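Local coordinates for pili retraction protein PilT (Thermus thermophilus, PDB 5FL3) that probably hydrolyses ATP to drive retraction of type IV pili, as a P-loop ATPase of the GSP E secretion family, at residues E71-T83 against R91-M105. Sequence-based numbering, arbitrary orientation.
Sequences ELEYRKEMDFAYT and RCNLLRQRGSFGLVM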
ATOM      1  N   GLU A  71      -1.627  -4.612  33.090  1.00 65.77           N
ATOM      2  CA  GLU A  71      -1.089  -5.628  32.185  1.00 65.75           C
ATOM      3  C   GLU A  71       0.246  -5.184  31.586  1.00 68.16           C
ATOM      4  O   GLU A  71       0.996  -6.003  31.054  1.00 66.13           O
ATOM      5  CB  GLU A  71      -2.066  -5.940  31.055  1.00 61.85           C
ATOM      6  CG  GLU A  71      -1.930  -4.986  29.888  1.00 66.48           C
ATOM      7  CD  GLU A  71      -2.735  -5.403  28.671  1.00 75.15           C
ATOM      8  OE1 GLU A  71      -3.986  -5.419  28.759  1.00 72.49           O
ATOM      9  OE2 GLU A  71      -2.110  -5.708  27.625  1.00 76.42           O
ATOM     10  N   LEU A  72       0.532  -3.887  31.670  1.00 64.03           N
ATOM     11  CA  LEU A  72       1.768  -3.343  31.138  1.00 60.90           C
ATOM     12  C   LEU A  72       2.969  -3.882  31.892  1.00 64.93           C
ATOM     13  O   LEU A  72       4.018  -4.133  31.303  1.00 64.39           O
ATOM     14  CB  LEU A  72       1.758  -1.819  31.188  1.00 58.06           C
ATOM     15  CG  LEU A  72       3.083  -1.166  30.796  1.00 55.31           C
ATOM     16  CD1 LEU A  72       3.527  -1.627  29.423  1.00 52.55           C
ATOM     17  CD2 LEU A  72       2.971   0.341  30.846  1.00 54.75           C
ATOM     18  N   GLU A  73       2.811  -4.078  33.196  1.00 72.96           N
ATOM     19  CA  GLU A  73       3.901  -4.604  34.020  1.00 75.89           C
ATOM     20  C   GLU A  73       4.186  -6.071  33.713  1.00 67.18           C
ATOM     21  O   GLU A  73       5.145  -6.635  34.226  1.00 71.53           O
ATOM     22  CB  GLU A  73       3.586  -4.437  35.512  1.00 77.04           C
ATOM     23  CG  GLU A  73       3.635  -2.997  35.999  1.00 82.89           C
ATOM     24  CD  GLU A  73       3.509  -2.888  37.506  1.00 98.10           C
ATOM     25  OE1 GLU A  73       3.932  -3.835  38.209  1.00103.89           O
ATOM     26  OE2 GLU A  73       2.985  -1.860  37.989  1.00100.49           O
ATOM     27  N   TYR A  74       3.364  -6.684  32.872  1.00 61.49           N
ATOM     28  CA  TYR A  74       3.579  -8.075  32.504  1.00 66.62           C
ATOM     29  C   TYR A  74       4.108  -8.278  31.074  1.00 64.90           C
ATOM     30  O   TYR A  74       4.359  -9.413  30.665  1.00 66.52           O
ATOM     31  CB  TYR A  74       2.277  -8.857  32.700  1.00 71.19           C
ATOM     32  CG  TYR A  74       1.996  -9.125  34.156  1.00 80.10           C
ATOM     33  CD1 TYR A  74       2.675 -10.135  34.834  1.00 81.01           C
ATOM     34  CD2 TYR A  74       1.084  -8.349  34.869  1.00 80.89           C
ATOM     35  CE1 TYR A  74       2.442 -10.384  36.176  1.00 84.55           C
ATOM     36  CE2 TYR A  74       0.842  -8.592  36.219  1.00 87.59           C
ATOM     37  CZ  TYR A  74       1.526  -9.615  36.863  1.00 90.30           C
ATOM     38  OH  TYR A  74       1.307  -9.880  38.195  1.00 97.79           O
ATOM     39  N   ARG A  75       4.303  -7.188  30.330  1.00 60.00           N
ATOM     40  CA  ARG A  75       4.646  -7.282  28.909  1.00 54.79           C
ATOM     41  C   ARG A  75       5.911  -6.499  28.487  1.00 46.04           C
ATOM     42  O   ARG A  75       6.182  -5.399  28.968  1.00 46.12           O
ATOM     43  CB  ARG A  75       3.447  -6.818  28.070  1.00 57.27           C
ATOM     44  CG  ARG A  75       2.363  -7.884  27.816  1.00 54.34           C
ATOM     45  CD  ARG A  75       1.289  -7.287  26.912  1.00 62.05           C
ATOM     46  NE  ARG A  75       0.706  -8.197  25.916  1.00 68.29           N
ATOM     47  CZ  ARG A  75       1.325  -8.657  24.824  1.00 66.79           C
ATOM     48  NH1 ARG A  75       2.594  -8.342  24.564  1.00 55.46           N
ATOM     49  NH2 ARG A  75       0.672  -9.466  23.993  1.00 71.40           N
ATOM     50  N   LYS A  76       6.694  -7.089  27.591  1.00 44.43           N
ATOM     51  CA  LYS A  76       7.826  -6.392  27.001  1.00 43.02           C
ATOM     52  C   LYS A  76       7.323  -5.405  25.955  1.00 39.36           C
ATOM     53  O   LYS A  76       7.932  -4.364  25.734  1.00 37.81           O
ATOM     54  CB  LYS A  76       8.824  -7.370  26.362  1.00 39.99           C
ATOM     55  CG  LYS A  76       9.449  -8.376  27.321  1.00 43.99           C
ATOM     56  CD  LYS A  76      10.174  -7.686  28.461  1.00 40.67           C
ATOM     57  CE  LYS A  76      10.822  -8.696  29.399  1.00 44.81           C
ATOM     58  NZ  LYS A  76      11.113  -8.038  30.720  1.00 51.66           N
ATOM     59  N   GLU A  77       6.216  -5.744  25.305  1.00 39.37           N
ATOM     60  CA  GLU A  77       5.629  -4.894  24.276  1.00 38.91           C
ATOM     61  C   GLU A  77       4.113  -4.837  24.439  1.00 43.29           C
ATOM     62  O   GLU A  77       3.503  -5.765  24.968  1.00 42.77           O
ATOM     63  CB  GLU A  77       5.972  -5.405  22.875  1.00 38.32           C
ATOM     64  CG  GLU A  77       7.431  -5.553  22.594  1.00 36.44           C
ATOM     65  CD  GLU A  77       7.983  -6.915  22.980  1.00 38.23           C
ATOM     66  OE1 GLU A  77       7.239  -7.779  23.488  1.00 45.95           O
ATOM     67  OE2 GLU A  77       9.183  -7.132  22.776  1.00 38.48           O
ATOM     68  N   MET A  78       3.513  -3.742  23.987  1.00 40.30           N
ATOM     69  CA  MET A  78       2.063  -3.605  24.016  1.00 42.47           C
ATOM     70  C   MET A  78       1.573  -2.874  22.800  1.00 42.60           C
ATOM     71  O   MET A  78       2.057  -1.795  22.483  1.00 44.69           O
ATOM     72  CB  MET A  78       1.605  -2.863  25.250  1.00 43.56           C
ATOM     73  CG  MET A  78       1.405  -3.733  26.452  1.00 53.65           C
ATOM     74  SD  MET A  78       0.416  -2.820  27.647  1.00 57.51           S
ATOM     75  CE  MET A  78      -1.029  -2.470  26.643  1.00 55.12           C
ATOM     76  N   ASP A  79       0.608  -3.470  22.118  1.00 47.14           N
ATOM     77  CA  ASP A  79       0.010  -2.858  20.940  1.00 46.13           C
ATOM     78  C   ASP A  79      -1.393  -2.415  21.322  1.00 44.61           C
ATOM     79  O   ASP A  79      -2.164  -3.228  21.799  1.00 52.81           O
ATOM     80  CB  ASP A  79      -0.007  -3.851  19.772  1.00 41.32           C
ATOM     81  CG  ASP A  79      -0.487  -3.227  18.479  1.00 53.51           C
ATOM     82  OD1 ASP A  79      -1.545  -2.530  18.483  1.00 48.23           O
ATOM     83  OD2 ASP A  79       0.196  -3.457  17.448  1.00 50.75           O
ATOM     84  N   PHE A  80      -1.733  -1.144  21.127  1.00 45.86           N
ATOM     85  CA  PHE A  80      -3.064  -0.673  21.530  1.00 47.13           C
ATOM     86  C   PHE A  80      -3.610   0.523  20.717  1.00 48.02           C
ATOM     87  O   PHE A  80      -2.858   1.333  20.164  1.00 46.53           O
ATOM     88  CB  PHE A  80      -3.058  -0.322  23.033  1.00 45.10           C
ATOM     89  CG  PHE A  80      -2.190   0.862  23.385  1.00 50.85           C
ATOM     90  CD1 PHE A  80      -0.834   0.695  23.661  1.00 46.91           C
ATOM     91  CD2 PHE A  80      -2.724   2.145  23.428  1.00 48.36           C
ATOM     92  CE1 PHE A  80      -0.034   1.777  23.973  1.00 41.87           C
ATOM     93  CE2 PHE A  80      -1.924   3.229  23.739  1.00 51.25           C
ATOM     94  CZ  PHE A  80      -0.573   3.039  24.010  1.00 46.76           C
ATOM     95  N   ALA A  81      -4.935   0.623  20.657  1.00 48.68           N
ATOM     96  CA  ALA A  81      -5.594   1.747  19.995  1.00 48.09           C
ATOM     97  C   ALA A  81      -5.762   2.940  20.928  1.00 45.99           C
ATOM     98  O   ALA A  81      -5.951   2.791  22.128  1.00 47.58           O
ATOM     99  CB  ALA A  81      -6.950   1.320  19.453  1.00 39.82           C
ATOM    100  N   TYR A  82      -5.703   4.136  20.368  1.00 45.58           N
ATOM    101  CA  TYR A  82      -5.933   5.325  21.156  1.00 43.77           C
ATOM    102  C   TYR A  82      -6.524   6.415  20.273  1.00 49.26           C
ATOM    103  O   TYR A  82      -6.069   6.633  19.150  1.00 45.61           O
ATOM    104  CB  TYR A  82      -4.643   5.792  21.815  1.00 46.18           C
ATOM    105  CG  TYR A  82      -4.757   7.174  22.409  1.00 52.12           C
ATOM    106  CD1 TYR A  82      -5.355   7.373  23.650  1.00 51.08           C
ATOM    107  CD2 TYR A  82      -4.268   8.281  21.728  1.00 52.83           C
ATOM    108  CE1 TYR A  82      -5.469   8.634  24.186  1.00 48.99           C
ATOM    109  CE2 TYR A  82      -4.377   9.547  22.259  1.00 54.34           C
ATOM    110  CZ  TYR A  82      -4.978   9.719  23.486  1.00 55.87           C
ATOM    111  OH  TYR A  82      -5.078  10.987  24.010  1.00 63.23           O
ATOM    112  N   THR A  83      -7.546   7.098  20.775  1.00 49.71           N
ATOM    113  CA  THR A  83      -8.208   8.110  19.966  1.00 51.58           C
ATOM    114  C   THR A  83      -8.234   9.491  20.608  1.00 51.14           C
ATOM    115  O   THR A  83      -8.551   9.632  21.783  1.00 53.02           O
ATOM    116  CB  THR A  83      -9.628   7.697  19.671  1.00 50.55           C
ATOM    117  OG1 THR A  83      -9.637   6.306  19.350  1.00 52.43           O
ATOM    118  CG2 THR A  83     -10.179   8.505  18.503  1.00 53.52           C
ATOM    119  N   ARG A  91      -2.900   3.626  16.236  1.00 39.53           N
ATOM    120  CA  ARG A  91      -2.491   2.361  16.812  1.00 39.98           C
ATOM    121  C   ARG A  91      -1.110   2.609  17.406  1.00 41.02           C
ATOM    122  O   ARG A  91      -0.283   3.281  16.802  1.00 41.77           O
ATOM    123  CB  ARG A  91      -2.473   1.228  15.779  1.00 46.49           C
ATOM    124  CG  ARG A  91      -3.846   0.647  15.444  1.00 43.63           C
ATOM    125  CD  ARG A  91      -3.829  -0.887  15.468  1.00 45.70           C
ATOM    126  NE  ARG A  91      -3.743  -1.404  16.834  1.00 54.89           N
ATOM    127  CZ  ARG A  91      -4.773  -1.870  17.542  1.00 53.27           C
ATOM    128  NH1 ARG A  91      -5.984  -1.921  17.007  1.00 50.23           N
ATOM    129  NH2 ARG A  91      -4.586  -2.305  18.789  1.00 50.95           N
ATOM    130  N   CYS A  92      -0.873   2.092  18.604  1.00 43.86           N
ATOM    131  CA  CYS A  92       0.324   2.436  19.356  1.00 42.42           C
ATOM    132  C   CYS A  92       1.095   1.206  19.781  1.00 42.44           C
ATOM    133  O   CYS A  92       0.523   0.227  20.257  1.00 42.37           O
ATOM    134  CB  CYS A  92      -0.036   3.269  20.595  1.00 42.88           C
ATOM    135  SG  CYS A  92      -1.068   4.691  20.209  1.00 52.61           S
ATOM    136  N   ASN A  93       2.406   1.275  19.611  1.00 36.69           N
ATOM    137  CA  ASN A  93       3.266   0.221  20.069  1.00 38.42           C
ATOM    138  C   ASN A  93       4.199   0.718  21.140  1.00 38.67           C
ATOM    139  O   ASN A  93       5.113   1.497  20.888  1.00 35.71           O
ATOM    140  CB  ASN A  93       4.038  -0.379  18.906  1.00 39.25           C
ATOM    141  CG  ASN A  93       3.329  -1.562  18.320  1.00 44.65           C
ATOM    142  OD1 ASN A  93       3.478  -2.695  18.804  1.00 42.99           O
ATOM    143  ND2 ASN A  93       2.517  -1.311  17.292  1.00 39.12           N
ATOM    144  N   LEU A  94       3.924   0.276  22.359  1.00 41.63           N
ATOM    145  CA  LEU A  94       4.755   0.586  23.493  1.00 37.47           C
ATOM    146  C   LEU A  94       5.842  -0.469  23.493  1.00 38.59           C
ATOM    147  O   LEU A  94       5.552  -1.641  23.296  1.00 37.86           O
ATOM    148  CB  LEU A  94       3.931   0.575  24.785  1.00 37.17           C
ATOM    149  CG  LEU A  94       4.541   0.919  26.146  1.00 37.86           C
ATOM    150  CD1 LEU A  94       5.325   2.203  26.084  1.00 35.87           C
ATOM    151  CD2 LEU A  94       3.433   1.050  27.176  1.00 46.23           C
ATOM    152  N   LEU A  95       7.090  -0.048  23.677  1.00 36.40           N
ATOM    153  CA  LEU A  95       8.204  -0.984  23.763  1.00 33.25           C
ATOM    154  C   LEU A  95       9.098  -0.615  24.933  1.00 32.10           C
ATOM    155  O   LEU A  95       8.872   0.396  25.598  1.00 30.57           O
ATOM    156  CB  LEU A  95       9.003  -0.989  22.460  1.00 30.78           C
ATOM    157  CG  LEU A  95       9.472   0.392  21.995  1.00 32.12           C
ATOM    158  CD1 LEU A  95      10.976   0.489  22.118  1.00 32.42           C
ATOM    159  CD2 LEU A  95       9.029   0.718  20.591  1.00 32.89           C
ATOM    160  N   ARG A  96      10.094  -1.459  25.180  1.00 32.63           N
ATOM    161  CA  ARG A  96      11.175  -1.203  26.136  1.00 32.14           C
ATOM    162  C   ARG A  96      12.489  -1.219  25.391  1.00 33.45           C
ATOM    163  O   ARG A  96      12.736  -2.118  24.600  1.00 31.48           O
ATOM    164  CB  ARG A  96      11.201  -2.254  27.243  1.00 33.60           C
ATOM    165  CG  ARG A  96       9.912  -2.311  28.049  1.00 41.53           C
ATOM    166  CD  ARG A  96       9.790  -3.605  28.847  1.00 39.26           C
ATOM    167  NE  ARG A  96       8.614  -3.591  29.713  1.00 42.48           N
ATOM    168  CZ  ARG A  96       8.535  -2.895  30.846  1.00 49.31           C
ATOM    169  NH1 ARG A  96       9.573  -2.159  31.249  1.00 52.42           N
ATOM    170  NH2 ARG A  96       7.417  -2.927  31.572  1.00 48.92           N
ATOM    171  N   GLN A  97      13.332  -0.224  25.611  1.00 34.97           N
ATOM    172  CA  GLN A  97      14.648  -0.266  25.003  1.00 31.36           C
ATOM    173  C   GLN A  97      15.643   0.425  25.915  1.00 37.60           C
ATOM    174  O   GLN A  97      15.408   1.546  26.381  1.00 38.70           O
ATOM    175  CB  GLN A  97      14.617   0.359  23.600  1.00 30.63           C
ATOM    176  CG  GLN A  97      14.334   1.840  23.544  1.00 32.25           C
ATOM    177  CD  GLN A  97      15.606   2.665  23.635  1.00 34.05           C
ATOM    178  OE1 GLN A  97      16.691   2.182  23.357  1.00 35.35           O
ATOM    179  NE2 GLN A  97      15.467   3.918  24.014  1.00 38.71           N
ATOM    180  N   ARG A  98      16.735  -0.279  26.197  1.00 38.56           N
ATOM    181  CA  ARG A  98      17.784   0.196  27.100  1.00 36.52           C
ATOM    182  C   ARG A  98      17.230   0.692  28.440  1.00 39.02           C
ATOM    183  O   ARG A  98      17.587   1.773  28.930  1.00 41.76           O
ATOM    184  CB  ARG A  98      18.621   1.275  26.409  1.00 36.28           C
ATOM    185  CG  ARG A  98      19.472   0.688  25.285  1.00 39.95           C
ATOM    186  CD  ARG A  98      20.334   1.718  24.607  1.00 42.25           C
ATOM    187  NE  ARG A  98      21.048   2.537  25.574  1.00 47.08           N
ATOM    188  CZ  ARG A  98      21.833   3.558  25.248  1.00 49.86           C
ATOM    189  NH1 ARG A  98      22.014   3.873  23.964  1.00 43.27           N
ATOM    190  NH2 ARG A  98      22.440   4.259  26.205  1.00 47.75           N
ATOM    191  N   GLY A  99      16.347  -0.119  29.016  1.00 36.61           N
ATOM    192  CA  GLY A  99      15.785   0.136  30.327  1.00 38.39           C
ATOM    193  C   GLY A  99      14.653   1.140  30.298  1.00 39.56           C
ATOM    194  O   GLY A  99      14.097   1.515  31.334  1.00 35.02           O
ATOM    195  N   SER A 100      14.294   1.573  29.100  1.00 33.91           N
ATOM    196  CA  SER A 100      13.391   2.700  29.006  1.00 40.19           C
ATOM    197  C   SER A 100      12.211   2.396  28.109  1.00 38.16           C
ATOM    198  O   SER A 100      12.331   1.597  27.167  1.00 38.21           O
ATOM    199  CB  SER A 100      14.148   3.918  28.497  1.00 39.58           C
ATOM    200  OG  SER A 100      13.243   4.963  28.267  1.00 48.22           O
ATOM    201  N   PHE A 101      11.073   3.018  28.400  1.00 34.94           N
ATOM    202  CA  PHE A 101       9.908   2.864  27.526  1.00 36.30           C
ATOM    203  C   PHE A 101      10.113   3.618  26.225  1.00 36.08           C
ATOM    204  O   PHE A 101      10.801   4.652  26.172  1.00 34.35           O
ATOM    205  CB  PHE A 101       8.613   3.328  28.199  1.00 35.39           C
ATOM    206  CG  PHE A 101       8.051   2.334  29.177  1.00 41.43           C
ATOM    207  CD1 PHE A 101       7.732   1.046  28.774  1.00 45.03           C
ATOM    208  CD2 PHE A 101       7.854   2.676  30.508  1.00 50.95           C
ATOM    209  CE1 PHE A 101       7.220   0.109  29.678  1.00 46.92           C
ATOM    210  CE2 PHE A 101       7.334   1.745  31.416  1.00 49.74           C
ATOM    211  CZ  PHE A 101       7.017   0.464  30.997  1.00 47.46           C
ATOM    212  N   GLY A 102       9.535   3.061  25.170  1.00 35.63           N
ATOM    213  CA  GLY A 102       9.481   3.708  23.875  1.00 33.45           C
ATOM    214  C   GLY A 102       8.055   3.669  23.372  1.00 34.06           C
ATOM    215  O   GLY A 102       7.240   2.873  23.829  1.00 37.86           O
ATOM    216  N   LEU A 103       7.744   4.520  22.408  1.00 36.21           N
ATOM    217  CA  LEU A 103       6.386   4.612  21.924  1.00 33.27           C
ATOM    218  C   LEU A 103       6.383   4.924  20.439  1.00 38.64           C
ATOM    219  O   LEU A 103       7.047   5.862  19.980  1.00 36.79           O
ATOM    220  CB  LEU A 103       5.631   5.684  22.702  1.00 39.35           C
ATOM    221  CG  LEU A 103       4.123   5.553  22.901  1.00 46.76           C
ATOM    222  CD1 LEU A 103       3.806   4.225  23.538  1.00 43.76           C
ATOM    223  CD2 LEU A 103       3.591   6.710  23.754  1.00 47.01           C
ATOM    224  N   VAL A 104       5.668   4.113  19.672  1.00 37.00           N
ATOM    225  CA  VAL A 104       5.515   4.393  18.255  1.00 36.36           C
ATOM    226  C   VAL A 104       4.036   4.426  17.942  1.00 38.39           C
ATOM    227  O   VAL A 104       3.331   3.441  18.136  1.00 36.33           O
ATOM    228  CB  VAL A 104       6.219   3.360  17.355  1.00 33.91           C
ATOM    229  CG1 VAL A 104       5.954   3.700  15.903  1.00 31.74           C
ATOM    230  CG2 VAL A 104       7.718   3.348  17.625  1.00 30.61           C
ATOM    231  N   MET A 105       3.570   5.578  17.481  1.00 37.71           N
ATOM    232  CA  MET A 105       2.163   5.778  17.213  1.00 36.40           C
ATOM    233  C   MET A 105       1.933   5.930  15.718  1.00 38.27           C
ATOM    234  O   MET A 105       2.600   6.750  15.073  1.00 39.21           O
ATOM    235  CB  MET A 105       1.675   7.008  17.956  1.00 34.51           C
ATOM    236  CG  MET A 105       2.161   7.034  19.376  1.00 36.96           C
ATOM    237  SD  MET A 105       1.497   8.428  20.286  1.00 47.32           S
ATOM    238  CE  MET A 105      -0.266   8.198  20.059  1.00 43.43           C
TER
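Met78 and Phe80 pair with Leu94 and Cys92 in a beta hairpin, an antiparallel pairing that sets strand 78-84 at one edge, within this chain, of the six-stranded sheet of the N-terminal domain, apart from the P-loop domain. Four backbone bonds hold the register: the N and O of Met78 exchange bonds with those of Leu94, and Phe80 does the same with Cys92.

On the apolar face, the Phe80 ring lies flat over Cys92, whose CB sits 3.6 Å from the ring centroid in a CH-pi contact, with SG oblique to it. Phe80 reaches this place because its CG stands between the backbone N and carbonyl carbon (chi1 66°). Leu94 CB lies at the ring edge. Farther along, Leu72, on helix 66-72, brings CD1 to 3.5 Å from Leu94 CD2, and Leu64 backs both Leu72 and Phe80.

Asp79 carries the polar side. Arg91 grips Asp79 side-on in a salt bridge, NE and NH2 both on Asp79 OD1 (3.0 and 3.1 Å), with the guanidinium plane turned 44° from the carboxylate. Asn93 ND2 hydrogen-bonds to the other oxygen, Asp79 OD2, from above the carboxylate plane. A leucine in place of Arg91 would probably leave Asp79 OD1 without either of these donors and the carboxylate freer to turn.

Beyond the paired strands, Arg96 ties down the type I turn from Leu72 to Arg75. The Arg96 guanidinium carries Phe101 CE1 over one face, while the extended chain delivers Arg96 NE into a nearly straight hydrogen bond (176°) to Arg75 O at 3.1 Å, with that oxygen in the guanidinium plane.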